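Local structure of uroporphyrinogen-III synthetase (Pseudomonas syringae pv. tomato, 3RE1) at residues A[106-110]-A[111-115]; A[158-162]-A[163-167]; A[233-237]-A[238-242]; A[178-181]-A[182-186]. The protein probably catalyses the cyclisation of the linear tetrapyrrole hydroxymethylbilane to uroporphyrinogen III, with release of water, in the pathway to protoporphyrin. All coordinates share one frame; numbering follows the deposited sequence.

Overall arrangement
Four local turns punctuate a two-domain alpha/beta chain in the order interaction 1, 2, 4, 3. Interactions 1 and 2, centres about 25 Å apart, belong to one mixed sheet: interaction 1 leads from helix 102-110 into its outermost strand 115-116, interaction 2 from helix 155-162 into strand 166-176. Interaction 4 follows that strand, where the chain has entered the other domain. Interaction 3, about 21 Å from interaction 4 between centres, leads from helix 229-238 toward strand 243-245, outermost in the parallel sheet. Three are glycine-ended helix-to-strand turns; the fourth is a beta turn before helix 186-191. The turns thus serve both domains, between which hydroxymethylbilane probably binds, as in relatives.

Interaction 1. Residues A[106-110]-A[111-115]; sequences QILLD and YGLDA
Y111 turns its N-H back to L108, but Y111 N to L108 O is a weak bond of 3.2 Å, bent to 125° at the hydrogen. Its ring leads off the helix: CG stands anti to the backbone N (chi1 -179°), the hydroxyl is hydrogen-bonded to D86, and the side chain touches I82 and I85 of helix 75-88. G112 follows with positive phi, a conformation in which a beta carbon would press on the preceding carbonyl oxygen. G112 N is bonded to L109 O at 3.1 Å, coming from well above the carbonyl plane. One residue on, L113 N reaches L108 O, also at 3.1 Å but straighter. These two bonds define a Schellman motif, which ends helix 102-110 and turns the chain toward strand 115-116, at the edge of the mixed sheet. L113 then sets CB 3.5 Å from L108 O, so a beta carbon borders the oxygen that L113 N also binds. Farther out the leucines meet obliquely, L113 CD1 lying 4.1 Å from L108 CD2, and W97 of strand 97-99 touches both. On the more exposed side, L109 bends CD2 to 3.6 Å from L113 O. D114 centres an inverse gamma turn and forms a salt bridge with R132. A115 brings the chain back against the helix, its methyl CB 3.9 Å from L108 CB.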
ATOM      1  N   GLN A 106       9.369  -1.220  12.545  1.00 45.78           N
ATOM      2  CA  GLN A 106       9.325  -1.890  13.836  1.00 39.21           C
ATOM      3  C   GLN A 106       9.229  -3.392  13.637  1.00 37.31           C
ATOM      4  O   GLN A 106       9.852  -4.171  14.355  1.00 36.64           O
ATOM      5  CB  GLN A 106       8.144  -1.399  14.662  1.00 43.69           C
ATOM      6  CG  GLN A 106       8.513  -0.408  15.795  1.00 50.29           C
ATOM      7  CD  GLN A 106       9.421  -0.976  16.920  1.00 54.71           C
ATOM      8  OE1 GLN A 106       9.818  -0.222  17.816  1.00 58.61           O
ATOM      9  NE2 GLN A 106       9.749  -2.287  16.877  1.00 49.80           N
ATOM     10  N   ILE A 107       8.490  -3.805  12.623  1.00 35.32           N
ATOM     11  CA  ILE A 107       8.342  -5.218  12.350  1.00 37.49           C
ATOM     12  C   ILE A 107       9.708  -5.866  12.172  1.00 41.53           C
ATOM     13  O   ILE A 107      10.004  -6.892  12.808  1.00 46.55           O
ATOM     14  CB  ILE A 107       7.483  -5.441  11.112  1.00 37.50           C
ATOM     15  CG1 ILE A 107       6.073  -4.876  11.364  1.00 39.03           C
ATOM     16  CG2 ILE A 107       7.442  -6.915  10.767  1.00 35.39           C
ATOM     17  CD1 ILE A 107       5.205  -4.734  10.117  1.00 45.63           C
ATOM     18  N   LEU A 108      10.548  -5.244  11.340  1.00 42.77           N
ATOM     19  CA  LEU A 108      11.934  -5.695  11.096  1.00 40.74           C
ATOM     20  C   LEU A 108      12.811  -5.549  12.350  1.00 43.53           C
ATOM     21  O   LEU A 108      13.617  -6.438  12.685  1.00 35.65           O
ATOM     22  CB  LEU A 108      12.563  -4.886   9.962  1.00 36.96           C
ATOM     23  CG  LEU A 108      11.753  -4.834   8.661  1.00 35.56           C
ATOM     24  CD1 LEU A 108      12.277  -3.717   7.818  1.00 33.35           C
ATOM     25  CD2 LEU A 108      11.793  -6.189   7.928  1.00 16.36           C
ATOM     26  N   LEU A 109      12.628  -4.422  13.036  1.00 36.36           N
ATOM     27  CA  LEU A 109      13.371  -4.132  14.234  1.00 40.61           C
ATOM     28  C   LEU A 109      13.087  -5.179  15.326  1.00 46.88           C
ATOM     29  O   LEU A 109      13.988  -5.579  16.055  1.00 46.54           O
ATOM     30  CB  LEU A 109      13.015  -2.734  14.719  1.00 43.52           C
ATOM     31  CG  LEU A 109      13.950  -1.990  15.663  1.00 43.22           C
ATOM     32  CD1 LEU A 109      13.978  -2.666  17.021  1.00 51.28           C
ATOM     33  CD2 LEU A 109      15.344  -1.939  15.042  1.00 42.61           C
ATOM     34  N   ASP A 110      11.848  -5.637  15.417  1.00 49.96           N
ATOM     35  CA  ASP A 110      11.502  -6.650  16.406  1.00 54.67           C
ATOM     36  C   ASP A 110      12.252  -7.957  16.200  1.00 54.08           C
ATOM     37  O   ASP A 110      12.623  -8.600  17.176  1.00 57.43           O
ATOM     38  CB  ASP A 110       9.991  -6.947  16.419  1.00 53.12           C
ATOM     39  CG  ASP A 110       9.175  -5.839  17.089  1.00 59.13           C
ATOM     40  OD1 ASP A 110       9.756  -5.073  17.911  1.00 58.35           O
ATOM     41  OD2 ASP A 110       7.950  -5.751  16.791  1.00 53.24           O
ATOM     42  N   TYR A 111      12.452  -8.360  14.945  1.00 50.06           N
ATOM     43  CA  TYR A 111      13.126  -9.638  14.672  1.00 49.16           C
ATOM     44  C   TYR A 111      14.635  -9.529  14.843  1.00 47.94           C
ATOM     45  O   TYR A 111      15.362 -10.504  14.645  1.00 47.97           O
ATOM     46  CB  TYR A 111      12.821 -10.124  13.267  1.00 45.19           C
ATOM     47  CG  TYR A 111      13.466 -11.438  12.923  1.00 49.11           C
ATOM     48  CD1 TYR A 111      13.092 -12.607  13.577  1.00 47.07           C
ATOM     49  CD2 TYR A 111      14.451 -11.521  11.928  1.00 44.10           C
ATOM     50  CE1 TYR A 111      13.688 -13.820  13.260  1.00 39.43           C
ATOM     51  CE2 TYR A 111      15.036 -12.729  11.611  1.00 37.68           C
ATOM     52  CZ  TYR A 111      14.651 -13.873  12.280  1.00 35.68           C
ATOM     53  OH  TYR A 111      15.200 -15.093  11.984  1.00 47.22           O
ATOM     54  N   GLY A 112      15.094  -8.337  15.219  1.00 43.86           N
ATOM     55  CA  GLY A 112      16.507  -8.096  15.418  1.00 44.40           C
ATOM     56  C   GLY A 112      17.311  -7.639  14.202  1.00 45.83           C
ATOM     57  O   GLY A 112      18.525  -7.845  14.135  1.00 45.51           O
ATOM     58  N   LEU A 113      16.648  -7.024  13.228  1.00 44.96           N
ATOM     59  CA  LEU A 113      17.368  -6.507  12.082  1.00 41.53           C
ATOM     60  C   LEU A 113      17.786  -5.061  12.349  1.00 42.53           C
ATOM     61  O   LEU A 113      17.094  -4.302  13.036  1.00 43.13           O
ATOM     62  CB  LEU A 113      16.528  -6.608  10.814  1.00 43.25           C
ATOM     63  CG  LEU A 113      16.246  -8.039  10.364  1.00 42.74           C
ATOM     64  CD1 LEU A 113      15.167  -8.084   9.269  1.00 42.60           C
ATOM     65  CD2 LEU A 113      17.533  -8.662   9.900  1.00 36.90           C
ATOM     66  N   ASP A 114      18.924  -4.690  11.794  1.00 40.23           N
ATOM     67  CA  ASP A 114      19.462  -3.376  11.987  1.00 43.00           C
ATOM     68  C   ASP A 114      18.753  -2.412  11.036  1.00 46.59           C
ATOM     69  O   ASP A 114      19.368  -1.821  10.147  1.00 50.00           O
ATOM     70  CB  ASP A 114      20.968  -3.438  11.739  1.00 47.85           C
ATOM     71  CG  ASP A 114      21.649  -2.111  11.906  1.00 56.65           C
ATOM     72  OD1 ASP A 114      21.263  -1.335  12.820  1.00 57.10           O
ATOM     73  OD2 ASP A 114      22.582  -1.855  11.112  1.00 61.19           O
ATOM     74  N   ALA A 115      17.448  -2.273  11.236  1.00 46.45           N
ATOM     75  CA  ALA A 115      16.587  -1.395  10.426  1.00 48.40           C
ATOM     76  C   ALA A 115      16.489   0.035  10.950  1.00 47.95           C
ATOM     77  O   ALA A 115      16.621   0.282  12.132  1.00 50.10           O
ATOM     78  CB  ALA A 115      15.172  -1.977  10.314  1.00 40.18           C
TER

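Interaction 2. Residues A[158-162]-A[163-167]; sequences EQLRE and RGVGV
R161 reaches the strand that follows by its side chain: NH2 donates to V167 O at 3.3 Å along an almost straight N-H (166°), with the oxygen close to the guanidinium plane. A water at 3.0 Å from R161 NE also accepts from V167 N, giving the two a second, indirect link. Elsewhere at the guanidinium edge, NH1 makes a salt bridge to E158 OE2 at 3.1 Å; although the hydrogen bond in it is weak, the group is pinned from two residues in plane. An extended chain from CG to NE carries the guanidinium across to V167, the two side chains crossing at about a right angle. The backbone ends the helix as a Schellman motif with G164, at positive phi, as its C-prime residue: V165 N bonds to L160 O at 3.0 Å and G164 N to R161 O at 2.8 Å. L160 O also takes R163 N, which bonds weakly to Q159 O as well; V165 N and R163 N arrive from opposite faces of the L160 carbonyl plane. R163 CG, between its own N and carbonyl carbon (chi1 54°), lies 3.1 Å from L160 O. On the buried side, V167 CG2 touches L160 CB at 3.5 Å. This side rests on V144 and I146 of strand 143-148 and on I137 of helix 131-137, within the beta-alpha-beta unit 143-148, 155-162, 166-176.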
ATOM      1  N   GLU A 158      14.540   3.892  -9.367  1.00 30.40           N
ATOM      2  CA  GLU A 158      15.000   4.805 -10.434  1.00 32.82           C
ATOM      3  C   GLU A 158      15.875   5.902  -9.864  1.00 30.09           C
ATOM      4  O   GLU A 158      16.910   6.263 -10.451  1.00 30.41           O
ATOM      5  CB  GLU A 158      13.811   5.400 -11.189  1.00 36.65           C
ATOM      6  CG  GLU A 158      13.100   4.389 -12.119  1.00 36.70           C
ATOM      7  CD  GLU A 158      14.022   3.869 -13.209  1.00 45.07           C
ATOM      8  OE1 GLU A 158      14.718   4.694 -13.837  1.00 50.50           O
ATOM      9  OE2 GLU A 158      14.074   2.646 -13.438  1.00 47.97           O
ATOM     10  N   GLN A 159      15.507   6.386  -8.689  1.00 28.28           N
ATOM     11  CA  GLN A 159      16.350   7.384  -8.008  1.00 28.61           C
ATOM     12  C   GLN A 159      17.725   6.765  -7.628  1.00 28.85           C
ATOM     13  O   GLN A 159      18.775   7.350  -7.868  1.00 25.25           O
ATOM     14  CB  GLN A 159      15.647   7.890  -6.765  1.00 27.00           C
ATOM     15  CG  GLN A 159      14.308   8.513  -7.083  1.00 36.29           C
ATOM     16  CD  GLN A 159      13.558   8.942  -5.843  1.00 43.12           C
ATOM     17  OE1 GLN A 159      13.054   8.101  -5.069  1.00 50.20           O
ATOM     18  NE2 GLN A 159      13.483  10.260  -5.634  1.00 33.46           N
ATOM     19  N   LEU A 160      17.706   5.559  -7.071  1.00 26.52           N
ATOM     20  CA  LEU A 160      18.919   4.882  -6.744  1.00 28.74           C
ATOM     21  C   LEU A 160      19.806   4.643  -8.000  1.00 30.33           C
ATOM     22  O   LEU A 160      20.991   4.995  -7.996  1.00 28.22           O
ATOM     23  CB  LEU A 160      18.566   3.555  -6.101  1.00 29.10           C
ATOM     24  CG  LEU A 160      18.029   3.671  -4.691  1.00 27.71           C
ATOM     25  CD1 LEU A 160      17.622   2.289  -4.190  1.00 22.88           C
ATOM     26  CD2 LEU A 160      19.107   4.280  -3.785  1.00 29.87           C
ATOM     27  N   ARG A 161      19.243   4.051  -9.058  1.00 25.20           N
ATOM     28  CA  ARG A 161      20.019   3.791 -10.251  1.00 24.54           C
ATOM     29  C   ARG A 161      20.600   5.075 -10.831  1.00 27.41           C
ATOM     30  O   ARG A 161      21.746   5.111 -11.256  1.00 25.03           O
ATOM     31  CB  ARG A 161      19.156   3.090 -11.301  1.00 31.64           C
ATOM     32  CG  ARG A 161      18.873   1.644 -11.006  1.00 24.86           C
ATOM     33  CD  ARG A 161      17.875   1.067 -11.999  1.00 30.27           C
ATOM     34  NE  ARG A 161      17.400  -0.247 -11.534  1.00 44.31           N
ATOM     35  CZ  ARG A 161      16.140  -0.689 -11.602  1.00 42.55           C
ATOM     36  NH1 ARG A 161      15.177   0.068 -12.124  1.00 43.13           N
ATOM     37  NH2 ARG A 161      15.847  -1.892 -11.138  1.00 39.67           N
ATOM     38  N   GLU A 162      19.808   6.146 -10.834  1.00 29.42           N
ATOM     39  CA  GLU A 162      20.299   7.426 -11.331  1.00 28.72           C
ATOM     40  C   GLU A 162      21.598   7.835 -10.646  1.00 27.28           C
ATOM     41  O   GLU A 162      22.465   8.435 -11.281  1.00 30.53           O
ATOM     42  CB  GLU A 162      19.259   8.525 -11.106  1.00 31.22           C
ATOM     43  CG  GLU A 162      19.679   9.906 -11.624  1.00 37.15           C
ATOM     44  CD  GLU A 162      19.452  10.069 -13.112  1.00 50.05           C
ATOM     45  OE1 GLU A 162      19.044   9.081 -13.762  1.00 55.75           O
ATOM     46  OE2 GLU A 162      19.690  11.187 -13.648  1.00 56.36           O
ATOM     47  N   ARG A 163      21.724   7.559  -9.347  1.00 31.44           N
ATOM     48  CA  ARG A 163      22.926   7.987  -8.623  1.00 36.98           C
ATOM     49  C   ARG A 163      24.005   6.896  -8.637  1.00 36.00           C
ATOM     50  O   ARG A 163      24.976   6.962  -7.885  1.00 33.76           O
ATOM     51  CB  ARG A 163      22.590   8.453  -7.189  1.00 36.14           C
ATOM     52  CG  ARG A 163      21.834   7.471  -6.375  1.00 45.80           C
ATOM     53  CD  ARG A 163      21.119   8.195  -5.233  1.00 61.18           C
ATOM     54  NE  ARG A 163      21.995   8.457  -4.082  1.00 73.67           N
ATOM     55  CZ  ARG A 163      21.684   9.241  -3.044  1.00 71.54           C
ATOM     56  NH1 ARG A 163      20.507   9.869  -2.981  1.00 65.95           N
ATOM     57  NH2 ARG A 163      22.563   9.395  -2.061  1.00 70.82           N
ATOM     58  N   GLY A 164      23.808   5.895  -9.498  1.00 33.46           N
ATOM     59  CA  GLY A 164      24.822   4.875  -9.718  1.00 31.31           C
ATOM     60  C   GLY A 164      24.778   3.702  -8.772  1.00 31.24           C
ATOM     61  O   GLY A 164      25.770   3.011  -8.585  1.00 29.02           O
ATOM     62  N   VAL A 165      23.619   3.473  -8.190  1.00 29.03           N
ATOM     63  CA  VAL A 165      23.454   2.361  -7.283  1.00 28.87           C
ATOM     64  C   VAL A 165      22.573   1.294  -7.946  1.00 32.61           C
ATOM     65  O   VAL A 165      21.464   1.567  -8.399  1.00 33.30           O
ATOM     66  CB  VAL A 165      22.810   2.826  -5.976  1.00 30.78           C
ATOM     67  CG1 VAL A 165      22.516   1.656  -5.080  1.00 28.10           C
ATOM     68  CG2 VAL A 165      23.719   3.781  -5.285  1.00 31.59           C
ATOM     69  N   GLY A 166      23.093   0.077  -8.014  1.00 33.81           N
ATOM     70  CA  GLY A 166      22.339  -0.999  -8.600  1.00 29.23           C
ATOM     71  C   GLY A 166      21.209  -1.392  -7.665  1.00 31.73           C
ATOM     72  O   GLY A 166      21.334  -1.312  -6.431  1.00 27.98           O
ATOM     73  N   VAL A 167      20.101  -1.815  -8.258  1.00 30.39           N
ATOM     74  CA  VAL A 167      18.925  -2.196  -7.509  1.00 28.85           C
ATOM     75  C   VAL A 167      18.293  -3.445  -8.130  1.00 33.79           C
ATOM     76  O   VAL A 167      18.066  -3.512  -9.359  1.00 30.82           O
ATOM     77  CB  VAL A 167      17.904  -1.099  -7.541  1.00 30.84           C
ATOM     78  CG1 VAL A 167      16.661  -1.525  -6.744  1.00 35.74           C
ATOM     79  CG2 VAL A 167      18.493   0.220  -7.030  1.00 36.06           C
TER
HETATM   80  O   HOH W   1      19.816  -1.948 -11.348  1.00 38.56           O

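Interaction 3. Residues A[233-237]-A[238-242]; sequences SLAQA and AGARN
The flat groups that join A235 and Q236 to the residues after them are peptide carbonyls. A240 N reaches A235 O at 3.2 Å, tilted 33° from the plane of that carbonyl. G239 N meets Q236 O at 3.1 Å in quite another way, standing over the face of the carbonyl, 70° out of its plane. A238 N makes two weak bonds, one to A235 O at 3.0 Å and one to L234 O at 3.3 Å, its N-H pointing between the two oxygens. Together, the bonds made by A240 N and G239 N form a Schellman motif that ends helix 229-238, with G239 at positive phi; there a beta carbon would be forced against the carbonyl oxygen of A238. The chain then runs on toward strand 243-245, at the edge of the parallel sheet. The side chains that meet at this corner are methyls. The A238 methyl, CB, lies 3.4 Å from A235 O, and the A240 methyl, CB, approaches the same oxygen at 3.5 Å, so two methyls border the oxygen that A240 N and, weakly, A238 N approach. The methyls of A235 and A240 also meet directly, CB to CB at 4.0 Å, and both lie on L224 of strand 224-226. F205 of helix 202-205 packs against L234, A235 and A238. At the turn, the A238 carbonyl oxygen accepts a hydrogen bond from W216 NE1, and farther along the backbones of R241 and N242 pair with A220 and L224.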
ATOM      1  N   SER A 233      -4.266  11.436  -9.344  1.00 26.31           N
ATOM      2  CA  SER A 233      -4.085  11.646 -10.777  1.00 25.74           C
ATOM      3  C   SER A 233      -4.656  10.474 -11.598  1.00 28.35           C
ATOM      4  O   SER A 233      -5.178  10.691 -12.651  1.00 26.62           O
ATOM      5  CB  SER A 233      -2.609  11.909 -11.115  1.00 29.58           C
ATOM      6  OG  SER A 233      -2.403  11.857 -12.514  1.00 29.83           O
ATOM      7  N   LEU A 234      -4.591   9.242 -11.095  1.00 32.96           N
ATOM      8  CA  LEU A 234      -5.174   8.128 -11.841  1.00 37.31           C
ATOM      9  C   LEU A 234      -6.673   8.276 -11.883  1.00 41.35           C
ATOM     10  O   LEU A 234      -7.303   7.882 -12.859  1.00 40.24           O
ATOM     11  CB  LEU A 234      -4.859   6.776 -11.192  1.00 39.13           C
ATOM     12  CG  LEU A 234      -3.427   6.210 -11.183  1.00 39.78           C
ATOM     13  CD1 LEU A 234      -3.373   4.999 -10.268  1.00 32.69           C
ATOM     14  CD2 LEU A 234      -2.987   5.841 -12.593  1.00 35.09           C
ATOM     15  N   ALA A 235      -7.238   8.849 -10.821  1.00 43.89           N
ATOM     16  CA  ALA A 235      -8.694   9.024 -10.714  1.00 43.86           C
ATOM     17  C   ALA A 235      -9.209  10.139 -11.578  1.00 41.46           C
ATOM     18  O   ALA A 235     -10.247   9.988 -12.175  1.00 36.04           O
ATOM     19  CB  ALA A 235      -9.100   9.278  -9.270  1.00 39.36           C
ATOM     20  N   GLN A 236      -8.489  11.261 -11.623  1.00 43.58           N
ATOM     21  CA  GLN A 236      -8.880  12.422 -12.471  1.00 45.71           C
ATOM     22  C   GLN A 236      -8.885  12.020 -13.938  1.00 44.34           C
ATOM     23  O   GLN A 236      -9.789  12.393 -14.693  1.00 46.43           O
ATOM     24  CB  GLN A 236      -7.946  13.620 -12.267  1.00 43.09           C
ATOM     25  CG  GLN A 236      -7.903  14.078 -10.827  1.00 47.92           C
ATOM     26  CD  GLN A 236      -6.703  14.946 -10.507  1.00 58.67           C
ATOM     27  OE1 GLN A 236      -5.569  14.697 -10.981  1.00 56.14           O
ATOM     28  NE2 GLN A 236      -6.931  15.971  -9.668  1.00 54.51           N
ATOM     29  N   ALA A 237      -7.890  11.224 -14.313  1.00 44.09           N
ATOM     30  CA  ALA A 237      -7.790  10.690 -15.663  1.00 45.02           C
ATOM     31  C   ALA A 237      -8.985   9.822 -15.997  1.00 45.25           C
ATOM     32  O   ALA A 237      -9.431   9.769 -17.142  1.00 48.82           O
ATOM     33  CB  ALA A 237      -6.486   9.881 -15.848  1.00 35.32           C
ATOM     34  N   ALA A 238      -9.498   9.139 -14.987  1.00 43.83           N
ATOM     35  CA  ALA A 238     -10.652   8.267 -15.159  1.00 41.09           C
ATOM     36  C   ALA A 238     -12.001   9.005 -15.167  1.00 40.62           C
ATOM     37  O   ALA A 238     -13.024   8.418 -15.501  1.00 43.93           O
ATOM     38  CB  ALA A 238     -10.650   7.220 -14.071  1.00 43.66           C
ATOM     39  N   GLY A 239     -12.009  10.277 -14.796  1.00 39.11           N
ATOM     40  CA  GLY A 239     -13.249  11.015 -14.785  1.00 45.21           C
ATOM     41  C   GLY A 239     -13.890  11.300 -13.438  1.00 48.43           C
ATOM     42  O   GLY A 239     -14.943  11.934 -13.371  1.00 52.46           O
ATOM     43  N   ALA A 240     -13.290  10.824 -12.358  1.00 48.38           N
ATOM     44  CA  ALA A 240     -13.786  11.169 -11.043  1.00 46.22           C
ATOM     45  C   ALA A 240     -13.836  12.714 -10.962  1.00 44.51           C
ATOM     46  O   ALA A 240     -12.857  13.403 -11.305  1.00 37.14           O
ATOM     47  CB  ALA A 240     -12.852  10.593  -9.983  1.00 44.34           C
ATOM     48  N   ARG A 241     -14.964  13.260 -10.528  1.00 41.55           N
ATOM     49  CA  ARG A 241     -15.103  14.718 -10.452  1.00 43.96           C
ATOM     50  C   ARG A 241     -14.869  15.326  -9.056  1.00 44.44           C
ATOM     51  O   ARG A 241     -14.726  16.538  -8.917  1.00 46.07           O
ATOM     52  CB  ARG A 241     -16.474  15.135 -10.961  1.00 39.59           C
ATOM     53  CG  ARG A 241     -16.884  14.497 -12.269  1.00 36.62           C
ATOM     54  CD  ARG A 241     -18.425  14.464 -12.389  1.00 34.91           C
ATOM     55  NE  ARG A 241     -18.845  13.267 -13.108  1.00 45.34           N
ATOM     56  CZ  ARG A 241     -19.961  12.585 -12.861  1.00 52.15           C
ATOM     57  NH1 ARG A 241     -20.787  12.987 -11.906  1.00 47.05           N
ATOM     58  NH2 ARG A 241     -20.248  11.493 -13.572  1.00 51.88           N
ATOM     59  N   ASN A 242     -14.853  14.492  -8.027  1.00 47.27           N
ATOM     60  CA  ASN A 242     -14.678  14.981  -6.663  1.00 48.25           C
ATOM     61  C   ASN A 242     -13.616  14.156  -5.938  1.00 47.98           C
ATOM     62  O   ASN A 242     -13.936  13.310  -5.123  1.00 46.80           O
ATOM     63  CB  ASN A 242     -16.013  14.948  -5.901  1.00 43.70           C
ATOM     64  CG  ASN A 242     -15.921  15.650  -4.537  1.00 56.14           C
ATOM     65  OD1 ASN A 242     -14.925  16.334  -4.261  1.00 58.83           O
ATOM     66  ND2 ASN A 242     -16.940  15.463  -3.668  1.00 48.25           N
TER

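Interaction 4. Residues A[178-181]-A[182-186]; sequences PQHA and PGTLL
H180 meets T184 through its beta carbon, which lies 3.8 Å from T184 OG1. The carbonyl oxygen of P178 sits over one face of the imidazole, offset toward the rim, and L43, P44 and L211 are in touch with the side chain. A181 carries most of the contact, and its carbonyl oxygen is gripped twice by one residue. T184 OG1 donates to A181 O at 2.6 Å, in the carbonyl plane, while T184 N bonds to the same oxygen at 3.1 Å, tilted 30° from that plane. The hydroxyl reaches so far back because OG1 stands between the threonine's own N and carbonyl carbon (chi1 50°). That rotation also places the methyl beside A181, with T184 CG2 3.5 Å from A181 CB and 3.1 Å from A181 O. The bond from T184 N closes a type II beta turn running from A181 to T184. P182 and G183 fill its two middle positions: the proline ring restricts phi at the first, and glycine accepts the positive phi at the second. The turn lies at the surface, between strand 166-176 and helix 186-191, and L185, just beyond it, is buried against L43, L211 and L219. Backbone and side chain of T184 thus bind one acceptor: the hydroxyl adds a second tie to the same oxygen, so A181 and T184 are joined by side chain as well as by backbone, an arrangement consistent with the threonine rotamer and the turn supporting one another.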
ATOM      1  N   PRO A 178     -10.343 -10.014  -5.151  1.00 69.92           N
ATOM      2  CA  PRO A 178     -11.221 -11.038  -4.618  1.00 69.71           C
ATOM      3  C   PRO A 178     -12.381 -11.317  -5.566  1.00 70.94           C
ATOM      4  O   PRO A 178     -12.835 -10.430  -6.284  1.00 72.58           O
ATOM      5  CB  PRO A 178     -11.694 -10.418  -3.313  1.00 67.98           C
ATOM      6  CG  PRO A 178     -10.489  -9.674  -2.860  1.00 68.72           C
ATOM      7  CD  PRO A 178      -9.990  -9.029  -4.111  1.00 68.50           C
ATOM      8  N   GLN A 179     -12.840 -12.560  -5.583  1.00 73.84           N
ATOM      9  CA  GLN A 179     -13.930 -12.956  -6.460  1.00 76.72           C
ATOM     10  C   GLN A 179     -15.275 -12.380  -5.999  1.00 76.89           C
ATOM     11  O   GLN A 179     -15.818 -12.800  -4.964  1.00 66.97           O
ATOM     12  CB  GLN A 179     -13.995 -14.488  -6.558  1.00 80.41           C
ATOM     13  CG  GLN A 179     -14.782 -15.001  -7.770  1.00 81.78           C
ATOM     14  CD  GLN A 179     -14.369 -14.312  -9.087  1.00 85.98           C
ATOM     15  OE1 GLN A 179     -15.186 -14.179 -10.021  1.00 86.63           O
ATOM     16  NE2 GLN A 179     -13.102 -13.873  -9.165  1.00 81.45           N
ATOM     17  N   HIS A 180     -15.785 -11.413  -6.776  1.00 78.56           N
ATOM     18  CA  HIS A 180     -17.067 -10.739  -6.502  1.00 78.32           C
ATOM     19  C   HIS A 180     -18.090 -10.890  -7.618  1.00 78.88           C
ATOM     20  O   HIS A 180     -17.757 -10.809  -8.808  1.00 77.58           O
ATOM     21  CB  HIS A 180     -16.861  -9.248  -6.249  1.00 75.98           C
ATOM     22  CG  HIS A 180     -16.233  -8.945  -4.933  1.00 79.74           C
ATOM     23  ND1 HIS A 180     -15.501  -7.801  -4.706  1.00 80.68           N
ATOM     24  CD2 HIS A 180     -16.210  -9.644  -3.771  1.00 82.77           C
ATOM     25  CE1 HIS A 180     -15.060  -7.804  -3.460  1.00 81.19           C
ATOM     26  NE2 HIS A 180     -15.475  -8.913  -2.871  1.00 81.05           N
ATOM     27  N   ALA A 181     -19.342 -11.089  -7.217  1.00 78.29           N
ATOM     28  CA  ALA A 181     -20.443 -11.184  -8.167  1.00 79.97           C
ATOM     29  C   ALA A 181     -20.557  -9.862  -8.933  1.00 79.90           C
ATOM     30  O   ALA A 181     -20.467  -8.787  -8.332  1.00 82.05           O
ATOM     31  CB  ALA A 181     -21.743 -11.494  -7.429  1.00 78.89           C
ATOM     32  N   PRO A 182     -20.737  -9.931 -10.267  1.00 78.68           N
ATOM     33  CA  PRO A 182     -20.833  -8.731 -11.103  1.00 76.29           C
ATOM     34  C   PRO A 182     -21.896  -7.753 -10.635  1.00 74.41           C
ATOM     35  O   PRO A 182     -22.983  -8.147 -10.199  1.00 73.23           O
ATOM     36  CB  PRO A 182     -21.188  -9.296 -12.475  1.00 76.48           C
ATOM     37  CG  PRO A 182     -20.489 -10.613 -12.484  1.00 79.67           C
ATOM     38  CD  PRO A 182     -20.764 -11.154 -11.093  1.00 79.93           C
ATOM     39  N   GLY A 183     -21.568  -6.474 -10.722  1.00 71.58           N
ATOM     40  CA  GLY A 183     -22.503  -5.448 -10.305  1.00 70.04           C
ATOM     41  C   GLY A 183     -22.659  -5.242  -8.804  1.00 68.39           C
ATOM     42  O   GLY A 183     -23.372  -4.317  -8.392  1.00 67.95           O
ATOM     43  N   THR A 184     -22.007  -6.074  -7.982  1.00 67.61           N
ATOM     44  CA  THR A 184     -22.156  -5.970  -6.518  1.00 65.73           C
ATOM     45  C   THR A 184     -21.610  -4.665  -5.948  1.00 64.75           C
ATOM     46  O   THR A 184     -21.775  -4.394  -4.757  1.00 63.23           O
ATOM     47  CB  THR A 184     -21.517  -7.161  -5.734  1.00 65.22           C
ATOM     48  OG1 THR A 184     -20.178  -7.384  -6.184  1.00 64.81           O
ATOM     49  CG2 THR A 184     -22.329  -8.429  -5.910  1.00 65.49           C
ATOM     50  N   LEU A 185     -20.966  -3.860  -6.798  1.00 62.54           N
ATOM     51  CA  LEU A 185     -20.404  -2.573  -6.376  1.00 58.34           C
ATOM     52  C   LEU A 185     -21.485  -1.499  -6.358  1.00 54.98           C
ATOM     53  O   LEU A 185     -21.639  -0.782  -5.376  1.00 50.94           O
ATOM     54  CB  LEU A 185     -19.245  -2.149  -7.296  1.00 57.22           C
ATOM     55  CG  LEU A 185     -18.413  -0.903  -6.921  1.00 55.20           C
ATOM     56  CD1 LEU A 185     -19.057   0.371  -7.371  1.00 53.38           C
ATOM     57  CD2 LEU A 185     -18.125  -0.843  -5.422  1.00 54.83           C
ATOM     58  N   LEU A 186     -22.228  -1.396  -7.452  1.00 53.60           N
ATOM     59  CA  LEU A 186     -23.326  -0.458  -7.525  1.00 57.66           C
ATOM     60  C   LEU A 186     -24.426  -0.824  -6.511  1.00 59.67           C
ATOM     61  O   LEU A 186     -24.915   0.036  -5.766  1.00 60.94           O
ATOM     62  CB  LEU A 186     -23.897  -0.418  -8.950  1.00 56.04           C
ATOM     63  CG  LEU A 186     -25.040   0.585  -9.220  1.00 51.28           C
ATOM     64  CD1 LEU A 186     -24.656   2.041  -8.892  1.00 42.90           C
ATOM     65  CD2 LEU A 186     -25.540   0.464 -10.666  1.00 47.90           C
TER